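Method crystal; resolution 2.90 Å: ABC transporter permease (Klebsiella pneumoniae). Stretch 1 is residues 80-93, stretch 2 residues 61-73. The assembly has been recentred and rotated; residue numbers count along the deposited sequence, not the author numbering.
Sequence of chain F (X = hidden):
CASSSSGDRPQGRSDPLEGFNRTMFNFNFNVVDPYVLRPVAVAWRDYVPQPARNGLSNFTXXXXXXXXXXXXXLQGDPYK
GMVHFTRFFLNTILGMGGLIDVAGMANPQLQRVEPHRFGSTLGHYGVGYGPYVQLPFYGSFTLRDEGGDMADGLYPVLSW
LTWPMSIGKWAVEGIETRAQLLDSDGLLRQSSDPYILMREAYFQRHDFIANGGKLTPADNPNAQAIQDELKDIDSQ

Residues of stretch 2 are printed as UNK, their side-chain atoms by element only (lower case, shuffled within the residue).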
# COMPACT_ATOMS: atom_id res chain seq x y z
N LYS F 80 18.37 17.41 35.39
CA LYS F 80 17.64 18.63 35.06
C LYS F 80 18.35 19.43 33.97
O LYS F 80 17.72 20.26 33.31
CB LYS F 80 17.43 19.51 36.30
CG LYS F 80 16.44 18.99 37.36
CD LYS F 80 16.47 19.86 38.62
CE LYS F 80 17.41 19.31 39.67
NZ LYS F 80 17.02 19.71 41.05
N GLY F 81 19.66 19.21 33.78
CA GLY F 81 20.34 19.77 32.63
C GLY F 81 19.65 19.46 31.31
O GLY F 81 19.44 20.36 30.49
N MET F 82 19.25 18.19 31.09
CA MET F 82 18.52 17.89 29.86
C MET F 82 17.02 18.06 30.00
O MET F 82 16.34 18.16 28.98
CB MET F 82 18.74 16.46 29.32
CG MET F 82 20.08 15.81 29.39
SD MET F 82 21.29 16.67 28.38
CE MET F 82 20.77 16.49 26.67
N VAL F 83 16.49 18.18 31.23
CA VAL F 83 15.11 18.64 31.39
C VAL F 83 14.96 19.99 30.71
O VAL F 83 13.99 20.24 29.99
CB VAL F 83 14.73 18.72 32.87
CG1 VAL F 83 13.49 19.56 33.05
CG2 VAL F 83 14.54 17.36 33.48
N HIS F 84 15.95 20.86 30.87
CA HIS F 84 15.83 22.14 30.21
C HIS F 84 16.31 22.08 28.76
O HIS F 84 15.83 22.86 27.93
CB HIS F 84 16.55 23.21 31.03
CG HIS F 84 15.91 23.46 32.36
ND1 HIS F 84 14.82 24.29 32.51
CD2 HIS F 84 16.19 22.98 33.60
CE1 HIS F 84 14.45 24.31 33.78
NE2 HIS F 84 15.27 23.53 34.46
N PHE F 85 17.13 21.09 28.41
CA PHE F 85 17.34 20.83 26.99
C PHE F 85 16.04 20.40 26.32
O PHE F 85 15.70 20.87 25.23
CB PHE F 85 18.42 19.76 26.77
CG PHE F 85 18.51 19.31 25.34
CD1 PHE F 85 17.74 18.25 24.88
CD2 PHE F 85 19.34 19.97 24.44
CE1 PHE F 85 17.79 17.86 23.57
CE2 PHE F 85 19.40 19.57 23.11
CZ PHE F 85 18.63 18.53 22.68
N THR F 86 15.31 19.46 26.95
CA THR F 86 14.07 18.98 26.36
C THR F 86 13.09 20.12 26.21
O THR F 86 12.38 20.23 25.20
CB THR F 86 13.45 17.87 27.21
OG1 THR F 86 14.42 16.83 27.45
CG2 THR F 86 12.23 17.28 26.53
N ARG F 87 13.06 21.01 27.20
CA ARG F 87 12.19 22.18 27.11
C ARG F 87 12.58 23.04 25.91
O ARG F 87 11.74 23.37 25.08
CB ARG F 87 12.25 22.99 28.41
CG ARG F 87 11.29 22.51 29.48
CD ARG F 87 11.04 23.57 30.50
NE ARG F 87 10.61 24.78 29.82
CZ ARG F 87 9.35 25.10 29.56
NH1 ARG F 87 8.36 24.30 29.91
NH2 ARG F 87 9.10 26.22 28.91
N PHE F 88 13.87 23.34 25.77
CA PHE F 88 14.27 24.20 24.66
C PHE F 88 13.95 23.55 23.32
O PHE F 88 13.46 24.22 22.40
CB PHE F 88 15.75 24.56 24.75
CG PHE F 88 16.21 25.38 23.61
CD1 PHE F 88 15.72 26.66 23.42
CD2 PHE F 88 17.10 24.86 22.69
CE1 PHE F 88 16.12 27.41 22.32
CE2 PHE F 88 17.51 25.60 21.61
CZ PHE F 88 17.02 26.88 21.42
N PHE F 89 14.15 22.24 23.20
CA PHE F 89 14.07 21.58 21.90
C PHE F 89 12.62 21.39 21.47
O PHE F 89 12.22 21.83 20.39
CB PHE F 89 14.85 20.27 21.97
CG PHE F 89 14.46 19.25 20.96
CD1 PHE F 89 14.57 19.52 19.59
CD2 PHE F 89 14.06 17.99 21.36
CE1 PHE F 89 14.25 18.55 18.66
CE2 PHE F 89 13.74 17.02 20.44
CZ PHE F 89 13.83 17.30 19.09
N LEU F 90 11.80 20.82 22.35
CA LEU F 90 10.38 20.70 22.05
C LEU F 90 9.75 22.06 21.78
O LEU F 90 9.04 22.23 20.77
CB LEU F 90 9.67 20.00 23.20
CG LEU F 90 10.19 18.61 23.55
CD1 LEU F 90 9.25 17.95 24.56
CD2 LEU F 90 10.31 17.76 22.29
N ASN F 91 10.05 23.07 22.61
CA ASN F 91 9.33 24.34 22.50
C ASN F 91 9.80 25.18 21.32
O ASN F 91 9.01 25.95 20.78
CB ASN F 91 9.50 25.17 23.77
CG ASN F 91 8.76 24.59 24.95
OD1 ASN F 91 9.00 24.99 26.10
ND2 ASN F 91 7.88 23.65 24.69
N THR F 92 11.08 25.08 20.93
CA THR F 92 11.54 25.83 19.76
C THR F 92 11.09 25.18 18.45
O THR F 92 10.79 25.88 17.48
CB THR F 92 13.05 25.99 19.79
OG1 THR F 92 13.42 26.57 21.05
CG2 THR F 92 13.49 26.93 18.70
N ILE F 93 11.12 23.85 18.37
CA ILE F 93 10.86 23.19 17.10
C ILE F 93 9.37 22.94 16.89
O ILE F 93 8.88 23.08 15.77
CB ILE F 93 11.67 21.88 17.03
CG1 ILE F 93 13.17 22.16 17.21
CG2 ILE F 93 11.41 21.15 15.74
CD1 ILE F 93 13.74 23.20 16.26
N UNK F 61 11.11 33.42 28.07
CA UNK F 61 11.59 32.34 28.94
C UNK F 61 12.40 31.31 28.17
O UNK F 61 13.38 30.77 28.69
c UNK F 61 10.41 31.65 29.62
o UNK F 61 10.89 30.86 30.70
N UNK F 62 11.95 30.98 26.95
CA UNK F 62 12.62 29.97 26.14
C UNK F 62 14.03 30.40 25.76
O UNK F 62 14.91 29.54 25.62
c UNK F 62 11.80 29.68 24.87
c UNK F 62 12.17 28.35 24.22
o UNK F 62 11.91 27.27 24.78
n UNK F 62 12.81 28.42 23.05
N UNK F 63 14.27 31.70 25.61
CA UNK F 63 15.61 32.16 25.25
C UNK F 63 16.64 31.86 26.34
O UNK F 63 17.85 31.90 26.08
c UNK F 63 14.72 34.25 23.87
c UNK F 63 15.02 35.75 23.75
c UNK F 63 15.60 33.66 24.98
c UNK F 63 14.99 33.56 22.53
N UNK F 64 16.18 31.55 27.55
CA UNK F 64 17.04 31.26 28.69
C UNK F 64 17.25 29.78 28.96
O UNK F 64 18.11 29.46 29.79
o UNK F 64 15.34 35.05 31.06
c UNK F 64 16.46 31.91 29.94
o UNK F 64 16.36 33.44 32.19
c UNK F 64 16.48 33.40 29.86
c UNK F 64 16.05 34.02 31.13
N UNK F 65 16.51 28.87 28.30
CA UNK F 65 16.62 27.45 28.65
C UNK F 65 17.90 26.78 28.16
O UNK F 65 18.38 25.87 28.83
o UNK F 65 14.31 25.75 30.41
c UNK F 65 13.58 26.62 29.90
c UNK F 65 14.08 27.26 28.62
o UNK F 65 12.50 26.99 30.41
c UNK F 65 15.39 26.66 28.19
N UNK F 66 18.50 27.20 27.04
CA UNK F 66 19.86 26.71 26.75
C UNK F 66 20.86 27.09 27.82
O UNK F 66 21.77 26.29 28.14
c UNK F 66 20.22 27.39 25.42
c UNK F 66 18.92 27.68 24.78
c UNK F 66 17.88 27.84 25.86
N UNK F 67 20.71 28.27 28.41
CA UNK F 67 21.63 28.68 29.46
C UNK F 67 21.36 27.93 30.76
O UNK F 67 22.31 27.52 31.44
c UNK F 67 21.54 30.19 29.68
N UNK F 68 20.09 27.70 31.10
CA UNK F 68 19.77 26.92 32.29
C UNK F 68 20.39 25.53 32.22
O UNK F 68 20.79 24.97 33.25
c UNK F 68 17.90 26.10 33.75
c UNK F 68 18.24 26.87 32.50
c UNK F 68 17.73 28.27 32.62
N UNK F 69 20.41 24.91 31.04
CA UNK F 69 21.07 23.62 30.96
C UNK F 69 22.57 23.77 31.15
O UNK F 69 23.17 23.08 31.98
s UNK F 69 21.55 21.94 27.18
c UNK F 69 22.97 22.37 26.20
c UNK F 69 20.78 22.90 29.64
c UNK F 69 21.90 22.93 28.61
N UNK F 70 23.19 24.71 30.41
CA UNK F 70 24.65 24.80 30.43
C UNK F 70 25.17 24.97 31.84
O UNK F 70 26.23 24.45 32.20
c UNK F 70 25.14 25.50 28.07
c UNK F 70 26.47 26.50 29.93
c UNK F 70 25.11 25.95 29.51
N UNK F 71 24.38 25.60 32.70
CA UNK F 71 24.79 25.81 34.09
C UNK F 71 24.36 24.70 35.02
O UNK F 71 25.06 24.43 36.01
c UNK F 71 25.00 28.35 34.07
n UNK F 71 24.29 29.20 33.32
c UNK F 71 24.25 27.15 34.62
o UNK F 71 26.18 28.54 34.35
N UNK F 72 23.29 23.97 34.71
CA UNK F 72 22.98 22.80 35.52
C UNK F 72 24.04 21.73 35.33
O UNK F 72 24.32 20.97 36.26
c UNK F 72 19.38 23.37 35.63
c UNK F 72 19.60 22.97 38.35
c UNK F 72 18.37 23.80 36.47
c UNK F 72 20.51 22.74 36.12
c UNK F 72 20.60 22.54 37.50
o UNK F 72 17.48 24.03 38.66
c UNK F 72 21.60 22.26 35.19
c UNK F 72 18.49 23.60 37.83
N UNK F 73 24.62 21.66 34.13
CA UNK F 73 25.80 20.82 33.92
C UNK F 73 26.95 21.28 34.80
O UNK F 73 27.62 20.48 35.46
c UNK F 73 24.35 19.61 29.45
c UNK F 73 23.69 18.50 29.97
c UNK F 73 24.67 18.91 32.10
c UNK F 73 26.21 20.84 32.46
c UNK F 73 23.85 18.16 31.30
c UNK F 73 25.17 20.35 30.26
c UNK F 73 25.34 20.01 31.59

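Position 61 carries one carbon and then one oxygen, lies beyond contact distance of stretch 1, and is Ser-61. At position 62 two carbons end in one oxygen and one nitrogen, a terminal amide lodged among Arg-87, Phe-88, Asn-91 and Thr-92; this is Asn-62, whose ND2 donates a hydrogen bond to Thr-92 OG1 (2.8 Å). Position 63 has four carbons forked at the second and makes no contact: the fork fits Leu-63. Position 64, with three carbons and two terminal oxygens, points its CB away from stretch 1; it is Glu-64.

Position 65 repeats that carboxylate pattern, but its CB points toward stretch 1 and its oxygens meet His-84 and Arg-87. It is Glu-65: OE1 accepts a hydrogen bond from His-84 ND1 (2.6 Å), and OE2 forms a salt bridge with Arg-87 NE (3.0 Å), a weak hydrogen bond by its angle. At position 66 three carbons close a ring onto the backbone nitrogen and one of them lies over a face of the Phe-88 ring, which identifies Pro-66; its CG lies 3.6 Å from the centroid of that ring.

A single carbon at position 67, out of reach, marks Ala-67. Position 68 has one carbon bearing two more and approaches the His-84 ring. This is Val-68, with CG1 over the ring face, 3.6 Å from His-84 CD2. Position 69 is an unbranched chain of two carbons, a sulfur and a carbon, its first carbon against Gly-81 O and its sulfur near Phe-85. This is Met-69: CB lies 3.0 Å from Gly-81 O, and SD lies 3.8 Å from Phe-85 CB, at the edge of the Phe-85 ring. Position 70 has one carbon carrying two more, and its CB points away from stretch 1; it is Val-70. Position 71, two carbons with one oxygen and one nitrogen, is out of reach as Asn-71.

Position 72 holds a six-carbon ring bearing an oxygen, with Lys-80 CB over one face. It is Tyr-72, nearly parallel to the His-84 ring but slid aside. Position 73 has the six-carbon ring without oxygen, reaching Met-82: Phe-73, whose CZ lies 3.4 Å from Met-82 SD.

The two helices run nearly antiparallel, at 165°, with axes approaching to 7.7 Å. The CA atoms of Gly-81 and Met-69 come nearest across the helices (4.3 Å); the absence of a side chain at Gly-81 leaves room for the Phe-73 ring, since an ideal CB would lie 2.7 Å from Phe-73 CE1. Around the buried Glu-65 carboxylate, His-84 and Arg-87 supply polar partners. CH-pi packing adjoins this site, Pro-66 CG over the Phe-88 ring and Val-68 CG1 over the His-84 ring, while the Asn-62 amide anchors the contact near Thr-92.

Stretch 2 (61-73) SNLEEPAVMVNYF
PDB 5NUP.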